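Local coordinates for protein hypothetical glycoside hydrolase (Parabacteroides distasonis, PDB 3TAW) that is of unknown function but is probably a carbohydrate-active protein of a five-bladed beta-propeller family related to glycoside hydrolases, at residues A[44-49]-A[64-69]; A[81-86]-A[100-105]. All coordinates share one frame; numbering follows the deposited sequence.

Contact 1 of 2, residues A[44-49]-A[64-69]; sequences AWEESD and VMYRAE
The Tyr66 ring meets the Glu46 carboxylate at its edge, the two planes 8° apart, and Tyr66 OH donates to Glu46 OE1 on its syn side over 2.6 Å. Trp45 crosses Tyr66 at about a right angle, its CH2 3.6 Å from Tyr66 OH. Glu46 CG lies 3.9 Å above the centre of one Trp45 face, and CZ3 of Trp45 rests 3.6 Å from Ala68 CB. Glu46 reaches the hydroxyl because CG sits between the backbone N and the carbonyl carbon (chi1 55°) and the chain is extended beyond it. Water 1 donates to Glu46 OE2 and weakly to Tyr66 OH; Arg96 forms a salt bridge with Glu46 OE1 and a hydrogen bond with Tyr66 OH.

Glu69 N donates to Asp49 O (2.9 Å) and Ser48 N to Glu69 O (3.1 Å), so Ser48 and Asp49 both face Glu69 in a classic beta bulge. The carboxylates of Asp49 and Glu69 approach to 4.1 Å between OD2 and OE1, a repulsion probably offset by Arg79, which salt-bridges both.

The type I turn 44-47 leads into edge strand 49-58; strand 61-69 lies between it and 81-88, in a sheet consistent with one beta-propeller blade.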
loop_
_atom_site.group_PDB
_atom_site.type_symbol
_atom_site.label_atom_id
_atom_site.label_comp_id
_atom_site.label_asym_id
_atom_site.label_seq_id
_atom_site.Cartn_x
_atom_site.Cartn_y
_atom_site.Cartn_z
ATOM N N ALA A 44 18.064 -10.159 -12.865
ATOM C CA ALA A 44 18.345 -9.797 -11.466
ATOM C C ALA A 44 17.194 -8.916 -10.952
ATOM O O ALA A 44 17.227 -7.671 -11.031
ATOM C CB ALA A 44 19.689 -9.112 -11.331
ATOM N N TRP A 45 16.180 -9.597 -10.447
ATOM C CA TRP A 45 14.865 -9.019 -10.235
ATOM C C TRP A 45 14.764 -8.101 -9.025
ATOM O O TRP A 45 13.774 -7.390 -8.891
ATOM C CB TRP A 45 13.822 -10.139 -10.131
ATOM C CG TRP A 45 13.981 -11.041 -8.963
ATOM C CD1 TRP A 45 14.750 -12.178 -8.887
ATOM C CD2 TRP A 45 13.300 -10.937 -7.709
ATOM N NE1 TRP A 45 14.619 -12.755 -7.653
ATOM C CE2 TRP A 45 13.736 -12.015 -6.904
ATOM C CE3 TRP A 45 12.376 -10.026 -7.181
ATOM C CZ2 TRP A 45 13.267 -12.219 -5.600
ATOM C CZ3 TRP A 45 11.909 -10.230 -5.896
ATOM C CH2 TRP A 45 12.355 -11.307 -5.111
ATOM N N GLU A 46 15.772 -8.106 -8.154
ATOM C CA GLU A 46 15.743 -7.263 -6.957
ATOM C C GLU A 46 17.057 -6.533 -6.741
ATOM O O GLU A 46 17.398 -6.116 -5.625
ATOM C CB GLU A 46 15.339 -8.080 -5.726
ATOM C CG GLU A 46 16.170 -9.309 -5.447
ATOM C CD GLU A 46 15.743 -10.040 -4.192
ATOM O OE1 GLU A 46 14.836 -9.526 -3.483
ATOM O OE2 GLU A 46 16.329 -11.121 -3.917
ATOM N N GLU A 47 17.764 -6.297 -7.835
ATOM C CA GLU A 47 19.108 -5.742 -7.768
ATOM C C GLU A 47 19.161 -4.262 -7.436
ATOM O O GLU A 47 20.140 -3.794 -6.875
ATOM C CB GLU A 47 19.784 -6.005 -9.121
ATOM C CG GLU A 47 21.163 -5.457 -9.290
ATOM C CD GLU A 47 21.789 -5.993 -10.560
ATOM O OE1 GLU A 47 21.247 -5.695 -11.642
ATOM O OE2 GLU A 47 22.784 -6.747 -10.459
ATOM N N SER A 48 18.129 -3.510 -7.788
ATOM C CA SER A 48 18.210 -2.046 -7.679
ATOM C C SER A 48 17.603 -1.471 -6.407
ATOM O O SER A 48 18.248 -0.707 -5.685
ATOM C CB SER A 48 17.561 -1.395 -8.894
ATOM O OG SER A 48 17.837 0.010 -8.911
ATOM N N ASP A 49 16.353 -1.819 -6.142
ATOM C CA ASP A 49 15.599 -1.218 -5.024
ATOM C C ASP A 49 14.532 -2.201 -4.547
ATOM O O ASP A 49 13.951 -2.900 -5.352
ATOM C CB ASP A 49 14.947 0.085 -5.470
ATOM C CG ASP A 49 15.971 1.170 -5.838
ATOM O OD1 ASP A 49 16.533 1.789 -4.917
ATOM O OD2 ASP A 49 16.204 1.400 -7.057
ATOM N N VAL A 64 5.980 -10.479 4.263
ATOM C CA VAL A 64 6.109 -9.208 3.584
ATOM C C VAL A 64 6.320 -9.518 2.124
ATOM O O VAL A 64 7.250 -10.271 1.772
ATOM C CB VAL A 64 7.256 -8.381 4.139
ATOM C CG1 VAL A 64 7.617 -7.216 3.173
ATOM C CG2 VAL A 64 6.872 -7.842 5.535
HETATM N N MSE A 65 5.490 -8.914 1.276
HETATM C CA MSE A 65 5.667 -8.994 -0.168
HETATM C C MSE A 65 6.141 -7.626 -0.644
HETATM O O MSE A 65 5.368 -6.678 -0.776
HETATM C CB MSE A 65 4.379 -9.476 -0.857
HETATM C CG MSE A 65 4.061 -10.911 -0.485
HETATM SE SE MSE A 65 2.594 -11.679 -1.512
HETATM C CE MSE A 65 3.230 -11.617 -3.325
ATOM N N TYR A 66 7.441 -7.521 -0.849
ATOM C CA TYR A 66 8.059 -6.229 -1.152
ATOM C C TYR A 66 8.096 -5.953 -2.643
ATOM O O TYR A 66 8.209 -6.865 -3.476
ATOM C CB TYR A 66 9.444 -6.139 -0.530
ATOM C CG TYR A 66 10.395 -7.270 -0.876
ATOM C CD1 TYR A 66 10.424 -8.443 -0.125
ATOM C CD2 TYR A 66 11.289 -7.157 -1.931
ATOM C CE1 TYR A 66 11.325 -9.489 -0.417
ATOM C CE2 TYR A 66 12.175 -8.166 -2.235
ATOM C CZ TYR A 66 12.184 -9.358 -1.470
ATOM O OH TYR A 66 13.074 -10.360 -1.741
ATOM N N ARG A 67 7.988 -4.675 -2.990
ATOM C CA ARG A 67 8.147 -4.251 -4.361
ATOM C C ARG A 67 9.619 -4.278 -4.683
ATOM O O ARG A 67 10.392 -3.598 -4.036
ATOM C CB ARG A 67 7.597 -2.844 -4.573
ATOM C CG ARG A 67 7.735 -2.369 -6.019
ATOM C CD ARG A 67 7.231 -0.940 -6.183
ATOM N NE ARG A 67 7.623 -0.355 -7.454
ATOM C CZ ARG A 67 7.312 0.879 -7.856
ATOM N NH1 ARG A 67 6.564 1.681 -7.100
ATOM N NH2 ARG A 67 7.750 1.316 -9.029
ATOM N N ALA A 68 10.012 -5.082 -5.669
ATOM C CA ALA A 68 11.411 -5.198 -6.054
ATOM C C ALA A 68 11.570 -4.688 -7.478
ATOM O O ALA A 68 10.775 -5.011 -8.347
ATOM C CB ALA A 68 11.879 -6.651 -5.985
ATOM N N GLU A 69 12.604 -3.890 -7.699
ATOM C CA GLU A 69 12.896 -3.387 -9.024
ATOM C C GLU A 69 14.245 -3.873 -9.514
ATOM O O GLU A 69 15.224 -3.895 -8.762
ATOM C CB GLU A 69 12.865 -1.864 -9.037
ATOM C CG GLU A 69 11.464 -1.271 -9.072
ATOM C CD GLU A 69 11.463 0.251 -9.198
ATOM O OE1 GLU A 69 12.441 0.882 -8.724
ATOM O OE2 GLU A 69 10.495 0.805 -9.788
HETATM O O HOH W 1 15.528 -12.717 -2.037
#

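Contact 2 of 2, residues A[81-86]-A[100-105]; sequences SRLGYA and PAFYPA. With EDO (1,2-ethanediol), chain N; ACT (acetate ion), chain E.
Leu83 O is gripped by two backbone N-H groups of the facing loop: Ala101 N at 2.8 Å, nearly in line with the carbonyl although its N-H is bent (138°), and Phe102 N more weakly at 3.4 Å. Leu83 N returns an almost straight bond (174°) to Phe102 O, 2.8 Å away. Ala101 and Phe102 therefore both face Leu83, a classic beta bulge. Pro100 CB packs 3.3 Å from the same Leu83 O.

Leu83 and Phe102 lie side by side and point the same way, with CD1 of Leu83 3.7 Å from Phe102 CB. Beyond Gly84, Tyr85 CB meets Ala101 CB at 3.9 Å. Arg82, extended from CG to NE, runs its aliphatic part past Tyr103: CG lies 3.8 Å from Tyr103 CB and also touches Pro104 CD. NE donates to water 2, which lies in plane at the guanidinium edge and itself donates to Pro104 O, while NH1 forms a salt bridge with Asp70.

One ethanediol is held by the Tyr103 backbone, its O2 accepting from N and donating to O. That O2 sits over one Phe102 face, offset toward the rim, and C2 covers the centre of a Tyr103 face. Tyr103 OH donates to acetate OXT at 2.6 Å, in plane at the ring edge; both molecules probably come from the crystallisation liquor.

Loop 100-105 follows strand 95-96 and lies against 81-88, in the sheet 49-58, 61-69, 81-88, 95-96, consistent with a propeller blade. Phe102 and Leu83 both reach Thr118 on strand 117-125 of the next sheet, and Phe102 meets Tyr135 and Trp156 edge-to-face.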
loop_
_atom_site.group_PDB
_atom_site.type_symbol
_atom_site.label_atom_id
_atom_site.label_comp_id
_atom_site.label_asym_id
_atom_site.label_seq_id
_atom_site.Cartn_x
_atom_site.Cartn_y
_atom_site.Cartn_z
ATOM N N SER A 81 8.862 -3.860 -11.967
ATOM C CA SER A 81 8.557 -4.199 -10.577
ATOM C C SER A 81 7.965 -5.599 -10.502
ATOM O O SER A 81 7.182 -5.997 -11.363
ATOM C CB SER A 81 7.557 -3.197 -9.981
ATOM O OG SER A 81 8.135 -1.901 -9.828
ATOM N N ARG A 82 8.412 -6.351 -9.505
ATOM C CA ARG A 82 7.952 -7.693 -9.192
ATOM C C ARG A 82 7.864 -7.766 -7.660
ATOM O O ARG A 82 8.480 -6.947 -6.957
ATOM C CB ARG A 82 8.938 -8.740 -9.743
ATOM C CG ARG A 82 9.111 -8.652 -11.255
ATOM C CD ARG A 82 10.100 -9.684 -11.781
ATOM N NE ARG A 82 10.314 -9.595 -13.219
ATOM C CZ ARG A 82 11.209 -8.805 -13.816
ATOM N NH1 ARG A 82 11.959 -7.956 -13.126
ATOM N NH2 ARG A 82 11.345 -8.838 -15.137
ATOM N N LEU A 83 7.086 -8.710 -7.135
ATOM C CA LEU A 83 6.921 -8.818 -5.709
ATOM C C LEU A 83 7.674 -10.003 -5.136
ATOM O O LEU A 83 7.477 -11.145 -5.560
ATOM C CB LEU A 83 5.436 -8.973 -5.354
ATOM C CG LEU A 83 4.491 -7.940 -5.940
ATOM C CD1 LEU A 83 3.089 -8.136 -5.414
ATOM C CD2 LEU A 83 4.990 -6.466 -5.744
ATOM N N GLY A 84 8.485 -9.708 -4.139
ATOM C CA GLY A 84 9.198 -10.709 -3.363
ATOM C C GLY A 84 8.323 -11.340 -2.313
ATOM O O GLY A 84 7.171 -10.936 -2.113
ATOM N N TYR A 85 8.841 -12.382 -1.671
ATOM C CA TYR A 85 8.115 -13.101 -0.630
ATOM C C TYR A 85 9.096 -13.349 0.518
ATOM O O TYR A 85 10.088 -14.064 0.362
ATOM C CB TYR A 85 7.586 -14.428 -1.174
ATOM C CG TYR A 85 6.741 -15.219 -0.215
ATOM C CD1 TYR A 85 7.327 -16.094 0.700
ATOM C CD2 TYR A 85 5.350 -15.122 -0.224
ATOM C CE1 TYR A 85 6.536 -16.847 1.586
ATOM C CE2 TYR A 85 4.565 -15.858 0.662
ATOM C CZ TYR A 85 5.158 -16.708 1.565
ATOM O OH TYR A 85 4.384 -17.454 2.455
ATOM N N ALA A 86 8.828 -12.747 1.668
ATOM C CA ALA A 86 9.730 -12.830 2.811
ATOM C C ALA A 86 8.924 -13.151 4.055
ATOM O O ALA A 86 7.863 -12.550 4.273
ATOM C CB ALA A 86 10.462 -11.512 2.990
ATOM N N PRO A 100 10.618 -14.348 -7.184
ATOM C CA PRO A 100 9.465 -13.512 -6.846
ATOM C C PRO A 100 8.154 -14.321 -6.861
ATOM O O PRO A 100 8.003 -15.285 -7.634
ATOM C CB PRO A 100 9.477 -12.419 -7.919
ATOM C CG PRO A 100 10.166 -13.091 -9.112
ATOM C CD PRO A 100 11.190 -14.025 -8.512
ATOM N N ALA A 101 7.221 -13.934 -5.994
ATOM C CA ALA A 101 5.932 -14.634 -5.889
ATOM C C ALA A 101 4.842 -14.040 -6.792
ATOM O O ALA A 101 3.810 -14.687 -7.018
ATOM C CB ALA A 101 5.461 -14.642 -4.440
ATOM N N PHE A 102 5.082 -12.837 -7.302
ATOM C CA PHE A 102 4.131 -12.141 -8.185
ATOM C C PHE A 102 4.903 -11.279 -9.164
ATOM O O PHE A 102 5.888 -10.632 -8.791
ATOM C CB PHE A 102 3.181 -11.300 -7.335
ATOM C CG PHE A 102 1.892 -10.966 -8.012
ATOM C CD1 PHE A 102 0.854 -11.876 -8.036
ATOM C CD2 PHE A 102 1.698 -9.728 -8.603
ATOM C CE1 PHE A 102 -0.352 -11.580 -8.659
ATOM C CE2 PHE A 102 0.491 -9.424 -9.233
ATOM C CZ PHE A 102 -0.545 -10.339 -9.238
ATOM N N TYR A 103 4.509 -11.334 -10.432
ATOM C CA TYR A 103 5.306 -10.730 -11.504
ATOM C C TYR A 103 4.522 -10.707 -12.808
ATOM O O TYR A 103 3.550 -11.454 -12.973
ATOM C CB TYR A 103 6.614 -11.540 -11.701
ATOM C CG TYR A 103 6.376 -13.015 -11.710
ATOM C CD1 TYR A 103 6.016 -13.668 -12.871
ATOM C CD2 TYR A 103 6.463 -13.760 -10.524
ATOM C CE1 TYR A 103 5.769 -15.039 -12.880
ATOM C CE2 TYR A 103 6.213 -15.100 -10.513
ATOM C CZ TYR A 103 5.860 -15.745 -11.704
ATOM O OH TYR A 103 5.591 -17.095 -11.712
ATOM N N PRO A 104 4.935 -9.834 -13.742
ATOM C CA PRO A 104 4.296 -9.822 -15.045
ATOM C C PRO A 104 4.700 -11.083 -15.830
ATOM O O PRO A 104 5.790 -11.635 -15.609
ATOM C CB PRO A 104 4.868 -8.563 -15.700
ATOM C CG PRO A 104 6.227 -8.415 -15.095
ATOM C CD PRO A 104 6.036 -8.852 -13.656
ATOM N N ALA A 105 3.830 -11.542 -16.725
ATOM C CA ALA A 105 4.061 -12.791 -17.415
ATOM C C ALA A 105 3.285 -12.783 -18.720
ATOM O O ALA A 105 2.604 -11.801 -19.020
ATOM C CB ALA A 105 3.628 -13.967 -16.528
HETATM C C1 EDO N . 2.576 -15.393 -10.616
HETATM O O1 EDO N . 1.331 -15.537 -9.935
HETATM C C2 EDO N . 2.420 -14.265 -11.612
HETATM O O2 EDO N . 2.241 -13.020 -10.921
HETATM C C ACT E . 6.199 -18.518 -14.725
HETATM O O ACT E . 7.344 -18.376 -14.203
HETATM O OXT ACT E . 5.186 -18.328 -13.989
HETATM C CH3 ACT E . 6.025 -18.897 -16.169
HETATM O O HOH W 2 8.390 -11.191 -14.635
#

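How the contacts relate
From the N terminus, segment 44-49 leads into strand 49-58, and the chain turns back as strand 61-69, so contact 1 closes the first hairpin of a four-stranded antiparallel sheet. Contact 2 opens only afterwards: strand 81-88 lines up beside 61-69, strand 95-96 forms the far edge, and loop 100-105 folds back on 81-86. The two contacts follow in series, neither nested nor crossed, their centres 8 Å apart. Strands 61-69 and 81-88 join them directly, Ala68 N lying 2.7 Å from Arg82 O, while Trp45 on Pro100 joins loops 44-49 and 100-105. Together they tie the loops before and after this sheet to its two central strands; both border strand 117-125 of the next sheet.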